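Local coordinates for phage-related protein (Bordetella bronchiseptica RB50, PDB 3BJQ), which probably serves as a structural coat protein of a phage particle, of the major capsid protein E family, at residues V162-K166 with L216-E220; M175-M181 with W246-D252. All blocks are in the same frame, centred on the assembly; numbering follows the deposited sequence.

Contact 1 of 2, residues V162-K166 with L216-E220; sequences VETAK and LWEVE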
ATOM      1  N   VAL E 162      14.405  54.214 -10.639  1.00 36.37           N
ATOM      2  CA  VAL E 162      13.751  53.090 -10.007  1.00 35.73           C
ATOM      3  C   VAL E 162      12.918  53.505  -8.779  1.00 37.10           C
ATOM      4  O   VAL E 162      11.806  52.993  -8.593  1.00 36.81           O
ATOM      5  CB  VAL E 162      14.772  51.994  -9.664  1.00 35.00           C
ATOM      6  CG1 VAL E 162      14.119  50.892  -8.838  1.00 32.05           C
ATOM      7  CG2 VAL E 162      15.355  51.417 -10.971  1.00 31.48           C
ATOM      8  N   GLU E 163      13.427  54.424  -7.956  1.00 38.81           N
ATOM      9  CA  GLU E 163      12.623  54.921  -6.815  1.00 39.79           C
ATOM     10  C   GLU E 163      11.388  55.693  -7.300  1.00 39.55           C
ATOM     11  O   GLU E 163      10.318  55.603  -6.695  1.00 38.90           O
ATOM     12  CB  GLU E 163      13.419  55.796  -5.843  1.00 41.36           C
ATOM     13  CG  GLU E 163      14.542  55.064  -5.061  1.00 50.86           C
ATOM     14  CD  GLU E 163      14.066  53.864  -4.242  1.00 59.27           C
ATOM     15  OE1 GLU E 163      12.839  53.725  -3.994  1.00 61.06           O
ATOM     16  OE2 GLU E 163      14.938  53.058  -3.846  1.00 64.30           O
ATOM     17  N   THR E 164      11.538  56.443  -8.389  1.00 39.14           N
ATOM     18  CA  THR E 164      10.399  57.144  -8.996  1.00 39.40           C
ATOM     19  C   THR E 164       9.341  56.138  -9.477  1.00 38.19           C
ATOM     20  O   THR E 164       8.140  56.376  -9.340  1.00 38.19           O
ATOM     21  CB  THR E 164      10.857  58.042 -10.164  1.00 40.55           C
ATOM     22  OG1 THR E 164      11.680  59.087  -9.645  1.00 43.46           O
ATOM     23  CG2 THR E 164       9.685  58.668 -10.910  1.00 40.11           C
ATOM     24  N   ALA E 165       9.797  55.019 -10.029  1.00 36.77           N
ATOM     25  CA  ALA E 165       8.898  53.935 -10.497  1.00 35.63           C
ATOM     26  C   ALA E 165       8.171  53.286  -9.315  1.00 35.08           C
ATOM     27  O   ALA E 165       6.960  53.049  -9.349  1.00 35.40           O
ATOM     28  CB  ALA E 165       9.694  52.891 -11.277  1.00 32.44           C
ATOM     29  N   LYS E 166       8.920  52.996  -8.260  1.00 35.96           N
ATOM     30  CA  LYS E 166       8.356  52.384  -7.081  1.00 38.02           C
ATOM     31  C   LYS E 166       7.250  53.255  -6.491  1.00 40.51           C
ATOM     32  O   LYS E 166       6.176  52.770  -6.158  1.00 40.07           O
ATOM     33  CB  LYS E 166       9.447  52.142  -6.044  1.00 38.11           C
ATOM     34  CG  LYS E 166      10.396  51.001  -6.407  1.00 38.43           C
ATOM     35  CD  LYS E 166      11.600  50.955  -5.503  1.00 41.79           C
ATOM     36  CE  LYS E 166      11.254  50.703  -4.027  1.00 45.36           C
ATOM     37  NZ  LYS E 166      12.384  51.142  -3.135  1.00 52.29           N
ATOM     38  N   LEU E 216      19.722  47.088  -2.526  1.00 39.96           N
ATOM     39  CA  LEU E 216      19.816  48.531  -2.721  1.00 40.06           C
ATOM     40  C   LEU E 216      18.458  49.167  -3.067  1.00 40.22           C
ATOM     41  O   LEU E 216      18.083  50.206  -2.510  1.00 40.66           O
ATOM     42  CB  LEU E 216      20.801  48.847  -3.847  1.00 39.75           C
ATOM     43  CG  LEU E 216      21.797  49.964  -3.615  1.00 47.00           C
ATOM     44  CD1 LEU E 216      22.731  49.575  -2.446  1.00 43.04           C
ATOM     45  CD2 LEU E 216      22.599  50.205  -4.903  1.00 43.94           C
ATOM     46  N   TRP E 217      17.728  48.539  -3.981  1.00 38.54           N
ATOM     47  CA  TRP E 217      16.470  49.082  -4.482  1.00 38.49           C
ATOM     48  C   TRP E 217      15.218  48.533  -3.778  1.00 39.66           C
ATOM     49  O   TRP E 217      14.105  48.983  -4.033  1.00 38.94           O
ATOM     50  CB  TRP E 217      16.396  48.864  -5.990  1.00 36.76           C
ATOM     51  CG  TRP E 217      17.437  49.630  -6.784  1.00 37.08           C
ATOM     52  CD1 TRP E 217      18.152  50.728  -6.382  1.00 34.36           C
ATOM     53  CD2 TRP E 217      17.805  49.398  -8.150  1.00 34.02           C
ATOM     54  NE1 TRP E 217      18.968  51.161  -7.397  1.00 33.44           N
ATOM     55  CE2 TRP E 217      18.765  50.374  -8.496  1.00 30.10           C
ATOM     56  CE3 TRP E 217      17.429  48.452  -9.108  1.00 35.19           C
ATOM     57  CZ2 TRP E 217      19.349  50.428  -9.754  1.00 33.25           C
ATOM     58  CZ3 TRP E 217      18.015  48.513 -10.371  1.00 32.72           C
ATOM     59  CH2 TRP E 217      18.961  49.492 -10.674  1.00 32.84           C
ATOM     60  N   GLU E 218      15.419  47.561  -2.891  1.00 40.82           N
ATOM     61  CA  GLU E 218      14.358  46.985  -2.072  1.00 42.91           C
ATOM     62  C   GLU E 218      13.188  46.487  -2.902  1.00 42.34           C
ATOM     63  O   GLU E 218      12.038  46.866  -2.667  1.00 40.99           O
ATOM     64  CB  GLU E 218      13.884  47.981  -1.007  1.00 44.44           C
ATOM     65  CG  GLU E 218      14.975  48.359  -0.010  1.00 47.93           C
ATOM     66  CD  GLU E 218      14.528  49.411   0.999  1.00 52.72           C
ATOM     67  OE1 GLU E 218      13.362  49.890   0.927  1.00 63.00           O
ATOM     68  OE2 GLU E 218      15.359  49.765   1.875  1.00 64.01           O
ATOM     69  N   VAL E 219      13.516  45.660  -3.893  1.00 41.10           N
ATOM     70  CA  VAL E 219      12.536  44.959  -4.684  1.00 41.82           C
ATOM     71  C   VAL E 219      12.713  43.475  -4.399  1.00 39.89           C
ATOM     72  O   VAL E 219      13.839  42.946  -4.426  1.00 38.67           O
ATOM     73  CB  VAL E 219      12.674  45.211  -6.206  1.00 42.05           C
ATOM     74  CG1 VAL E 219      12.322  46.675  -6.555  1.00 41.44           C
ATOM     75  CG2 VAL E 219      14.074  44.847  -6.693  1.00 46.58           C
ATOM     76  N   GLU E 220      11.588  42.808  -4.172  1.00 38.77           N
ATOM     77  CA  GLU E 220      11.557  41.386  -3.878  1.00 39.22           C
ATOM     78  C   GLU E 220      12.336  40.519  -4.866  1.00 37.80           C
ATOM     79  O   GLU E 220      13.101  39.652  -4.472  1.00 38.26           O
ATOM     80  CB  GLU E 220      10.110  40.912  -3.861  1.00 39.86           C
ATOM     81  CG  GLU E 220       9.905  39.498  -3.377  1.00 41.53           C
ATOM     82  CD  GLU E 220       8.432  39.166  -3.262  1.00 43.45           C
ATOM     83  OE1 GLU E 220       7.870  39.385  -2.164  1.00 52.20           O
ATOM     84  OE2 GLU E 220       7.836  38.738  -4.275  1.00 47.78           O
TER
HETATM   85  O   HOH W   1      15.102  51.532  -1.713  1.00 52.09           O
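W217, V162 and K166 carry this contact, in which helix 158-173 packs against the C-terminal end of helix 210-217 and the turn that follows it. V162 meets the indole with both methyls. Its CG2 stands over the face of the six-membered ring, 3.9 Å from the centroid and only 8° off the normal, a CH-pi contact, while CG1 lies 4.0 Å from W217 CD2, nearer the junction of the two rings. A branched valine suits a helix position facing a broad ring, because with CG1 anti to the backbone N (chi1 173°) it presents two methyls to one surface. The indole NE1 is satisfied separately, by T159 one turn earlier on the same helix, and L180 of the neighbouring strand touches both V162 and W217.

K166 reaches across to the end of helix 210-217. E218 has positive phi and ends the helical path, and lysine reaches the carbonyl left behind: K166 NZ donates to W217 O at 2.9 Å, from above the carbonyl plane. The long lysine chain spans the gap, bent at chi3 (62°) to bring the ammonium round. E163, one turn back, holds the same nitrogen in a salt bridge, NZ to OE1 2.8 Å, using the syn lone pair of that oxygen. Its other oxygen, E163 OE2, accepts from a water at 2.6 Å, and that water also donates, weakly, to L216 O.

Contact 2 of 2, residues M175-M181 with W246-D252; sequences MEPNRLM and WLGYVSD
N178 grips the backbone of V250 at both its N-H and its carbonyl. V250 N donates to N178 OD1 at 2.9 Å, almost straight (174°) and on a lone pair in the carbonyl plane, and N178 ND2 returns a bond to V250 O at 2.8 Å. Asparagine suits this place because its amide offers an acceptor and a donor side by side; chi1 of 57° tucks CG between the backbone N and carbonyl carbon and turns the amide toward V250. Beside it, R179 NH2 forms a salt bridge with D252 OD1 at 2.7 Å, guanidinium and carboxylate nearly coplanar, while R179 CG packs on V250 CG2. NH1 also donates to N178 O, from well above that carbonyl's plane.

N178 and R179 face G248 in a classic beta bulge, where strand 179-181 begins and its antiparallel partner 246-248 ends: N178 N and R179 N both donate to G248 O, each at 3.0 Å. Glycine suits this position because the W246 ring lies against its backbone. Beyond the bulge, M181 and W246 form a hydrogen-bonded pair, and L180 and L247 lie side by side on the face covered by helix 158-173. Before it, selenomethionine M175 makes a Met-aromatic contact over one face of the Y249 ring, with SE 4.1 Å from the centroid and CE 3.8 Å from it, while E176 O sits at the ring's edge, 3.7 Å from Y249 CD1.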
HETATM    1  N   MSE E 175       0.494  49.084  -2.720  1.00 44.34           N
HETATM    2  CA  MSE E 175       1.428  47.992  -2.513  1.00 43.15           C
HETATM    3  C   MSE E 175       2.714  48.322  -3.230  1.00 42.96           C
HETATM    4  O   MSE E 175       2.702  49.009  -4.257  1.00 42.53           O
HETATM    5  CB  MSE E 175       0.894  46.662  -3.062  1.00 43.06           C
HETATM    6  CG  MSE E 175      -0.274  46.149  -2.300  1.00 45.40           C
HETATM    7 SE   MSE E 175      -1.112  44.632  -3.066  0.75 41.75          SE
HETATM    8  CE  MSE E 175      -1.587  45.325  -4.622  1.00 25.78           C
ATOM      9  N   GLU E 176       3.817  47.816  -2.681  1.00 44.55           N
ATOM     10  CA  GLU E 176       5.138  47.983  -3.294  1.00 44.51           C
ATOM     11  C   GLU E 176       5.216  47.073  -4.503  1.00 41.74           C
ATOM     12  O   GLU E 176       4.711  45.941  -4.449  1.00 41.47           O
ATOM     13  CB  GLU E 176       6.261  47.588  -2.312  1.00 44.74           C
ATOM     14  CG  GLU E 176       6.359  48.475  -1.051  1.00 51.68           C
ATOM     15  CD  GLU E 176       6.822  49.924  -1.330  1.00 56.05           C
ATOM     16  OE1 GLU E 176       7.762  50.137  -2.139  1.00 60.05           O
ATOM     17  OE2 GLU E 176       6.238  50.850  -0.726  1.00 57.88           O
ATOM     18  N   PRO E 177       5.831  47.554  -5.599  1.00 39.67           N
ATOM     19  CA  PRO E 177       6.089  46.625  -6.693  1.00 37.99           C
ATOM     20  C   PRO E 177       7.058  45.555  -6.204  1.00 36.10           C
ATOM     21  O   PRO E 177       7.897  45.842  -5.355  1.00 35.34           O
ATOM     22  CB  PRO E 177       6.723  47.505  -7.771  1.00 36.65           C
ATOM     23  CG  PRO E 177       7.229  48.680  -7.083  1.00 40.91           C
ATOM     24  CD  PRO E 177       6.332  48.905  -5.899  1.00 39.11           C
ATOM     25  N   ASN E 178       6.913  44.331  -6.701  1.00 34.58           N
ATOM     26  CA  ASN E 178       7.752  43.219  -6.265  1.00 33.39           C
ATOM     27  C   ASN E 178       8.529  42.529  -7.382  1.00 33.64           C
ATOM     28  O   ASN E 178       9.215  41.527  -7.135  1.00 33.21           O
ATOM     29  CB  ASN E 178       6.906  42.195  -5.498  1.00 35.37           C
ATOM     30  CG  ASN E 178       5.749  41.683  -6.306  1.00 28.86           C
ATOM     31  OD1 ASN E 178       5.555  42.084  -7.454  1.00 35.19           O
ATOM     32  ND2 ASN E 178       4.974  40.787  -5.720  1.00 32.98           N
ATOM     33  N   ARG E 179       8.425  43.066  -8.594  1.00 32.08           N
ATOM     34  CA  ARG E 179       9.136  42.536  -9.736  1.00 33.48           C
ATOM     35  C   ARG E 179       9.854  43.652 -10.446  1.00 33.51           C
ATOM     36  O   ARG E 179       9.222  44.623 -10.825  1.00 34.42           O
ATOM     37  CB  ARG E 179       8.193  41.959 -10.777  1.00 35.30           C
ATOM     38  CG  ARG E 179       7.454  40.768 -10.379  1.00 40.76           C
ATOM     39  CD  ARG E 179       8.297  39.511 -10.362  1.00 42.92           C
ATOM     40  NE  ARG E 179       7.399  38.434  -9.974  1.00 43.28           N
ATOM     41  CZ  ARG E 179       7.039  38.190  -8.722  1.00 46.25           C
ATOM     42  NH1 ARG E 179       7.547  38.898  -7.728  1.00 43.07           N
ATOM     43  NH2 ARG E 179       6.190  37.213  -8.467  1.00 52.56           N
ATOM     44  N   LEU E 180      11.155  43.498 -10.652  1.00 31.74           N
ATOM     45  CA  LEU E 180      11.905  44.448 -11.488  1.00 30.83           C
ATOM     46  C   LEU E 180      12.519  43.643 -12.619  1.00 30.50           C
ATOM     47  O   LEU E 180      13.223  42.679 -12.360  1.00 29.35           O
ATOM     48  CB  LEU E 180      12.961  45.211 -10.666  1.00 30.87           C
ATOM     49  CG  LEU E 180      13.602  46.471 -11.297  1.00 32.84           C
ATOM     50  CD1 LEU E 180      13.975  47.481 -10.222  1.00 47.46           C
ATOM     51  CD2 LEU E 180      14.805  46.097 -12.090  1.00 36.47           C
HETATM   52  N   MSE E 181      12.190  44.010 -13.864  1.00 29.77           N
HETATM   53  CA  MSE E 181      12.757  43.413 -15.051  1.00 31.32           C
HETATM   54  C   MSE E 181      13.873  44.319 -15.598  1.00 31.33           C
HETATM   55  O   MSE E 181      13.615  45.436 -16.025  1.00 30.38           O
HETATM   56  CB  MSE E 181      11.671  43.256 -16.135  1.00 31.42           C
HETATM   57  CG  MSE E 181      12.016  42.350 -17.295  1.00 31.85           C
HETATM   58 SE   MSE E 181      13.330  42.964 -18.571  0.75 32.02          SE
HETATM   59  CE  MSE E 181      12.492  44.572 -19.162  1.00 24.33           C
ATOM     60  N   TRP E 246      11.616  47.572 -16.522  1.00 30.80           N
ATOM     61  CA  TRP E 246      10.198  47.575 -16.177  1.00 30.82           C
ATOM     62  C   TRP E 246      10.063  47.212 -14.696  1.00 30.83           C
ATOM     63  O   TRP E 246      10.860  46.448 -14.186  1.00 30.41           O
ATOM     64  CB  TRP E 246       9.466  46.579 -17.060  1.00 29.61           C
ATOM     65  CG  TRP E 246       8.022  46.342 -16.714  1.00 32.48           C
ATOM     66  CD1 TRP E 246       6.930  46.947 -17.279  1.00 31.65           C
ATOM     67  CD2 TRP E 246       7.507  45.408 -15.746  1.00 31.30           C
ATOM     68  NE1 TRP E 246       5.784  46.460 -16.715  1.00 30.58           N
ATOM     69  CE2 TRP E 246       6.103  45.516 -15.775  1.00 33.76           C
ATOM     70  CE3 TRP E 246       8.098  44.497 -14.854  1.00 32.50           C
ATOM     71  CZ2 TRP E 246       5.274  44.753 -14.945  1.00 33.55           C
ATOM     72  CZ3 TRP E 246       7.280  43.740 -14.025  1.00 32.96           C
ATOM     73  CH2 TRP E 246       5.872  43.870 -14.086  1.00 32.39           C
ATOM     74  N   LEU E 247       9.062  47.772 -14.028  1.00 30.71           N
ATOM     75  CA  LEU E 247       8.748  47.444 -12.639  1.00 31.77           C
ATOM     76  C   LEU E 247       7.277  47.153 -12.507  1.00 31.47           C
ATOM     77  O   LEU E 247       6.478  47.813 -13.131  1.00 31.64           O
ATOM     78  CB  LEU E 247       8.982  48.622 -11.720  1.00 32.46           C
ATOM     79  CG  LEU E 247      10.332  48.859 -11.062  1.00 42.31           C
ATOM     80  CD1 LEU E 247      11.287  49.623 -12.003  1.00 41.52           C
ATOM     81  CD2 LEU E 247      10.032  49.656  -9.803  1.00 39.45           C
ATOM     82  N   GLY E 248       6.904  46.240 -11.622  1.00 31.04           N
ATOM     83  CA  GLY E 248       5.493  45.972 -11.429  1.00 31.81           C
ATOM     84  C   GLY E 248       5.186  45.245 -10.156  1.00 31.15           C
ATOM     85  O   GLY E 248       6.075  44.681  -9.514  1.00 30.07           O
ATOM     86  N   TYR E 249       3.923  45.335  -9.764  1.00 32.40           N
ATOM     87  CA  TYR E 249       3.364  44.466  -8.741  1.00 31.63           C
ATOM     88  C   TYR E 249       2.730  43.305  -9.500  1.00 31.78           C
ATOM     89  O   TYR E 249       1.789  43.496 -10.269  1.00 32.04           O
ATOM     90  CB  TYR E 249       2.315  45.148  -7.852  1.00 33.24           C
ATOM     91  CG  TYR E 249       1.640  44.126  -6.987  1.00 29.36           C
ATOM     92  CD1 TYR E 249       2.275  43.616  -5.879  1.00 28.93           C
ATOM     93  CD2 TYR E 249       0.390  43.608  -7.321  1.00 29.29           C
ATOM     94  CE1 TYR E 249       1.679  42.631  -5.098  1.00 31.45           C
ATOM     95  CE2 TYR E 249      -0.211  42.617  -6.550  1.00 28.89           C
ATOM     96  CZ  TYR E 249       0.430  42.144  -5.427  1.00 30.13           C
ATOM     97  OH  TYR E 249      -0.160  41.168  -4.638  1.00 31.86           O
ATOM     98  N   VAL E 250       3.297  42.113  -9.292  1.00 32.36           N
ATOM     99  CA  VAL E 250       2.806  40.850  -9.867  1.00 31.74           C
ATOM    100  C   VAL E 250       2.477  39.974  -8.679  1.00 32.71           C
ATOM    101  O   VAL E 250       3.327  39.756  -7.782  1.00 31.97           O
ATOM    102  CB  VAL E 250       3.886  40.180 -10.735  1.00 31.30           C
ATOM    103  CG1 VAL E 250       3.353  38.911 -11.445  1.00 32.86           C
ATOM    104  CG2 VAL E 250       4.408  41.160 -11.769  1.00 31.55           C
ATOM    105  N   SER E 251       1.232  39.529  -8.599  1.00 33.91           N
ATOM    106  CA  SER E 251       0.842  38.707  -7.467  1.00 35.14           C
ATOM    107  C   SER E 251       1.757  37.476  -7.312  1.00 35.10           C
ATOM    108  O   SER E 251       2.036  36.766  -8.281  1.00 34.20           O
ATOM    109  CB  SER E 251      -0.612  38.252  -7.595  1.00 37.66           C
ATOM    110  OG  SER E 251      -0.907  37.333  -6.576  1.00 39.86           O
ATOM    111  N   ASP E 252       2.185  37.249  -6.072  1.00 35.63           N
ATOM    112  CA  ASP E 252       2.992  36.099  -5.681  1.00 36.82           C
ATOM    113  C   ASP E 252       2.132  34.851  -5.406  1.00 34.50           C
ATOM    114  O   ASP E 252       2.638  33.870  -4.937  1.00 35.00           O
ATOM    115  CB  ASP E 252       3.796  36.412  -4.403  1.00 35.18           C
ATOM    116  CG  ASP E 252       5.034  37.274  -4.659  1.00 44.29           C
ATOM    117  OD1 ASP E 252       5.488  37.381  -5.814  1.00 41.15           O
ATOM    118  OD2 ASP E 252       5.570  37.840  -3.677  1.00 45.41           O
TER

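How the contacts relate
The two contacts lie about 9 Å apart, centre to centre, and share one layered unit: contact 2 joins strands 179-183 and 245-248 within the mixed sheet, and contact 1 joins helix 158-173, which covers that sheet, to the end of helix 210-217. Contact 2 is the more buried, resting on backbone pairing with a polar cluster at one end; contact 1 is partly buried and depends on side chains, an apolar valine-indole contact beside a buried lysine whose glutamate partner is partly exposed. They meet directly where A165 CB packs on L247 CD2, and where E220 makes a long, weak ion pair with R179. Both also approach the second subunit.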